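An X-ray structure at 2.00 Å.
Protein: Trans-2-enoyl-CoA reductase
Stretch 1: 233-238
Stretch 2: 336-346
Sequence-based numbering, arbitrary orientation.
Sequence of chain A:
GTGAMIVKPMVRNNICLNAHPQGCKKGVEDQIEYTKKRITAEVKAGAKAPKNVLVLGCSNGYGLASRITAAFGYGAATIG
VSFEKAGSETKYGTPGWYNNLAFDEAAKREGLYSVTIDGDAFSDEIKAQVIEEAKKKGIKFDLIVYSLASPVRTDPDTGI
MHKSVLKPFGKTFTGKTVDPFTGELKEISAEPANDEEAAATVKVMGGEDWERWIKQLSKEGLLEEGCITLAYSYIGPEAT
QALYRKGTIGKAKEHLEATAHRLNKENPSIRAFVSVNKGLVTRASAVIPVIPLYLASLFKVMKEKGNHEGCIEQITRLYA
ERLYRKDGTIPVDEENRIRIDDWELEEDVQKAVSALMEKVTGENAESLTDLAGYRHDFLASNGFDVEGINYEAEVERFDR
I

Stretch 1 233-238: SYIGPE
Stretch 2 336-346: NRIRIDDWELE

Contact between residues 233-238 and 336-346 of one chain, touching residues being at least 102 positions apart in sequence, buries 301 Å² summed over both sides and rests on side chains and one water rather than on backbone pairing. The segments run in the same general sense: Tyr234 CA lies 8.1 Å from Asp341 CA, and three residues on in the first segment and four in the second, Pro237 CA lies 7.0 Å from Leu345 CA. The first segment is extended at Ser233 (phi/psi -154/-173) and Tyr234 (-151/142), kinks at Ile235 (-110/-44), and passes through Gly236 at 78/176, a positive phi that favours glycine; a CB here would also clash with CD of Pro237. Pro237 (-79/174, C-gamma endo) then leads into Glu238 (-59/-36). In the second segment, Ile338 (-75/132) and Arg339 (-120/108) are in strand conformation, Ile340 (-114/15) and Asp341 (-96/16) turn the chain, and residues 342-344 adopt helical angles. Leu345 N donates to Asp341 O at 2.9 Å, closing the turn, and Glu346 (-58/142) occupies the N-cap position before a helix.

The direct hydrogen bond across the interface runs from Tyr234 OH to Glu344 OE2, 2.6 Å, a short phenol-carboxylate pairing. Tyr234 points its CB sideways, but chi1 t (-173°) with chi2 57° brings the hydroxyl to the other segment, and the carboxylate oxygen sits at the ring edge, near its plane. Glu344 points toward its partner and reaches out fully extended, chi1 t (167°) and chi2 t (175°), with chi3 -8°. Its OE2 also lies 4.4 Å from Pro237 CD.

Ile235 contributes the largest covered area, 77 Å². Its CB points toward the second segment, and chi1 m (-73°) with chi2 t (179°) extends CD1 to the guanidiniums of two arginines. This methyl lies over one face of each guanidinium, 3.9 Å from Arg337 CZ and 3.6 Å from Arg339 NH2; the flat faces accept an apolar neighbour while the polar N-H groups remain directed outward in their planes. Arg337 uses m, t, m for chi1 to chi3 with chi4 -155°. Arg339 instead coils through m, m, m (-55°, -65°, -65°) with chi4 -90°, folding back so that its guanidinium meets Asp341 in a two-pronged salt bridge: NE to Asp341 OD1 is 2.9 Å, and NH2 to Asp341 OD2 is 3.1 Å. Asp341, chi1 p (60°) and chi2 -23°, points toward the first segment, and its OD2 accepts a second bond from water 1 at 2.5 Å. That water in turn accepts from Ile235 N at 3.0 Å, so the buried carboxylate is tied to the opposing backbone through a single solvent molecule.

Leu345 completes the contact. Its CB points sideways, yet chi1 m (-65°) and chi2 t (-179°) carry CD2 to 3.8 Å from Gly236 O and 4.3 Å from Pro237 CA, a van der Waals contact along the Gly-Pro backbone.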

# COMPACT_ATOMS: atom_id res chain seq x y z
N SER A 233 -2.83 4.73 5.57
CA SER A 233 -2.21 4.59 6.88
C SER A 233 -2.74 3.36 7.60
O SER A 233 -3.48 2.56 7.03
CB SER A 233 -2.47 5.84 7.73
OG SER A 233 -1.81 5.75 8.98
N TYR A 234 -2.35 3.20 8.86
CA TYR A 234 -2.73 2.03 9.64
C TYR A 234 -2.80 2.37 11.12
O TYR A 234 -1.98 3.13 11.63
CB TYR A 234 -1.75 0.88 9.39
CG TYR A 234 -2.15 -0.44 10.02
CD1 TYR A 234 -3.37 -1.02 9.71
CD2 TYR A 234 -1.30 -1.10 10.89
CE1 TYR A 234 -3.74 -2.23 10.27
CE2 TYR A 234 -1.66 -2.31 11.45
CZ TYR A 234 -2.88 -2.87 11.14
OH TYR A 234 -3.24 -4.08 11.70
N ILE A 235 -3.79 1.81 11.81
CA ILE A 235 -3.95 2.05 13.24
C ILE A 235 -3.62 0.78 14.03
O ILE A 235 -2.92 0.84 15.05
CB ILE A 235 -5.37 2.55 13.57
CG1 ILE A 235 -5.53 4.00 13.10
CG2 ILE A 235 -5.65 2.45 15.06
CD1 ILE A 235 -6.91 4.57 13.36
N GLY A 236 -4.11 -0.35 13.56
CA GLY A 236 -3.76 -1.64 14.14
C GLY A 236 -4.49 -1.98 15.43
O GLY A 236 -5.25 -1.17 15.95
N PRO A 237 -4.24 -3.19 15.94
CA PRO A 237 -4.88 -3.71 17.15
C PRO A 237 -4.25 -3.15 18.42
O PRO A 237 -3.24 -2.44 18.35
CB PRO A 237 -4.59 -5.21 17.07
CG PRO A 237 -3.27 -5.28 16.39
CD PRO A 237 -3.29 -4.16 15.37
N GLU A 238 -4.85 -3.46 19.56
CA GLU A 238 -4.36 -3.02 20.86
C GLU A 238 -2.93 -3.49 21.13
O GLU A 238 -2.14 -2.77 21.74
CB GLU A 238 -5.27 -3.52 21.98
CG GLU A 238 -6.61 -2.82 22.04
CD GLU A 238 -6.49 -1.39 22.54
OE1 GLU A 238 -7.28 -0.53 22.09
OE2 GLU A 238 -5.60 -1.13 23.37
N ASN A 336 -12.62 12.45 11.11
CA ASN A 336 -12.63 12.74 9.67
C ASN A 336 -11.69 11.85 8.85
O ASN A 336 -11.21 12.27 7.79
CB ASN A 336 -12.35 14.22 9.40
CG ASN A 336 -13.40 15.13 10.01
OD1 ASN A 336 -14.51 15.25 9.50
ND2 ASN A 336 -13.04 15.79 11.11
N ARG A 337 -11.45 10.64 9.33
CA ARG A 337 -10.63 9.68 8.60
C ARG A 337 -11.52 8.63 7.94
O ARG A 337 -12.51 8.18 8.52
CB ARG A 337 -9.65 8.98 9.54
CG ARG A 337 -8.70 9.92 10.26
CD ARG A 337 -7.88 9.18 11.31
NE ARG A 337 -8.72 8.52 12.30
CZ ARG A 337 -8.34 8.22 13.54
NH1 ARG A 337 -7.12 8.54 13.95
NH2 ARG A 337 -9.18 7.62 14.37
N ILE A 338 -11.17 8.25 6.71
CA ILE A 338 -11.84 7.13 6.06
C ILE A 338 -11.33 5.83 6.69
O ILE A 338 -10.13 5.65 6.85
CB ILE A 338 -11.57 7.11 4.54
CG1 ILE A 338 -12.16 8.36 3.89
CG2 ILE A 338 -12.14 5.85 3.91
CD1 ILE A 338 -11.92 8.44 2.39
N ARG A 339 -12.25 4.95 7.05
CA ARG A 339 -11.89 3.70 7.72
C ARG A 339 -12.34 2.48 6.92
O ARG A 339 -13.53 2.18 6.85
CB ARG A 339 -12.51 3.64 9.12
CG ARG A 339 -12.17 4.82 10.01
CD ARG A 339 -10.68 4.85 10.34
NE ARG A 339 -10.27 3.70 11.14
CZ ARG A 339 -10.27 3.68 12.47
NH1 ARG A 339 -10.66 4.75 13.15
NH2 ARG A 339 -9.87 2.60 13.12
N ILE A 340 -11.38 1.77 6.32
CA ILE A 340 -11.68 0.49 5.71
C ILE A 340 -10.96 -0.63 6.46
O ILE A 340 -10.85 -1.76 5.97
CB ILE A 340 -11.34 0.44 4.20
CG1 ILE A 340 -9.86 0.72 3.96
CG2 ILE A 340 -12.21 1.44 3.44
CD1 ILE A 340 -9.45 0.60 2.51
N ASP A 341 -10.49 -0.31 7.65
CA ASP A 341 -10.00 -1.31 8.59
C ASP A 341 -11.13 -1.66 9.55
O ASP A 341 -10.91 -2.26 10.61
CB ASP A 341 -8.79 -0.79 9.36
CG ASP A 341 -9.10 0.45 10.17
OD1 ASP A 341 -10.07 1.16 9.84
OD2 ASP A 341 -8.37 0.72 11.15
N ASP A 342 -12.35 -1.28 9.17
CA ASP A 342 -13.52 -1.45 10.03
C ASP A 342 -13.88 -2.92 10.25
O ASP A 342 -14.38 -3.29 11.31
CB ASP A 342 -14.71 -0.66 9.48
CG ASP A 342 -14.99 -0.94 8.02
OD1 ASP A 342 -14.09 -1.45 7.32
OD2 ASP A 342 -16.11 -0.63 7.56
N TRP A 343 -13.62 -3.76 9.25
CA TRP A 343 -13.85 -5.19 9.39
C TRP A 343 -12.78 -5.83 10.27
O TRP A 343 -13.07 -6.74 11.05
CB TRP A 343 -13.89 -5.88 8.02
CG TRP A 343 -15.03 -5.44 7.15
CD1 TRP A 343 -16.02 -4.55 7.47
CD2 TRP A 343 -15.30 -5.87 5.81
NE1 TRP A 343 -16.89 -4.41 6.41
CE2 TRP A 343 -16.46 -5.20 5.38
CE3 TRP A 343 -14.66 -6.75 4.93
CZ2 TRP A 343 -17.01 -5.39 4.11
CZ3 TRP A 343 -15.20 -6.93 3.67
CH2 TRP A 343 -16.36 -6.26 3.27
N GLU A 344 -11.54 -5.36 10.13
CA GLU A 344 -10.44 -5.86 10.95
C GLU A 344 -10.65 -5.54 12.42
O GLU A 344 -10.44 -6.39 13.29
CB GLU A 344 -9.10 -5.28 10.48
CG GLU A 344 -7.96 -5.51 11.47
CD GLU A 344 -6.62 -5.04 10.95
OE1 GLU A 344 -6.54 -4.66 9.76
OE2 GLU A 344 -5.64 -5.05 11.72
N LEU A 345 -11.07 -4.31 12.70
CA LEU A 345 -11.18 -3.85 14.08
C LEU A 345 -12.57 -4.07 14.67
O LEU A 345 -12.89 -3.51 15.72
CB LEU A 345 -10.77 -2.38 14.19
CG LEU A 345 -9.30 -2.09 13.89
CD1 LEU A 345 -9.00 -0.61 14.06
CD2 LEU A 345 -8.39 -2.93 14.79
N GLU A 346 -13.38 -4.88 14.00
CA GLU A 346 -14.64 -5.33 14.58
C GLU A 346 -14.34 -6.06 15.88
O GLU A 346 -13.35 -6.77 15.98
CB GLU A 346 -15.36 -6.29 13.64
CG GLU A 346 -16.15 -5.64 12.53
CD GLU A 346 -16.74 -6.66 11.59
OE1 GLU A 346 -17.01 -7.80 12.04
OE2 GLU A 346 -16.94 -6.33 10.40
O HOH W 1 -5.99 -0.11 10.98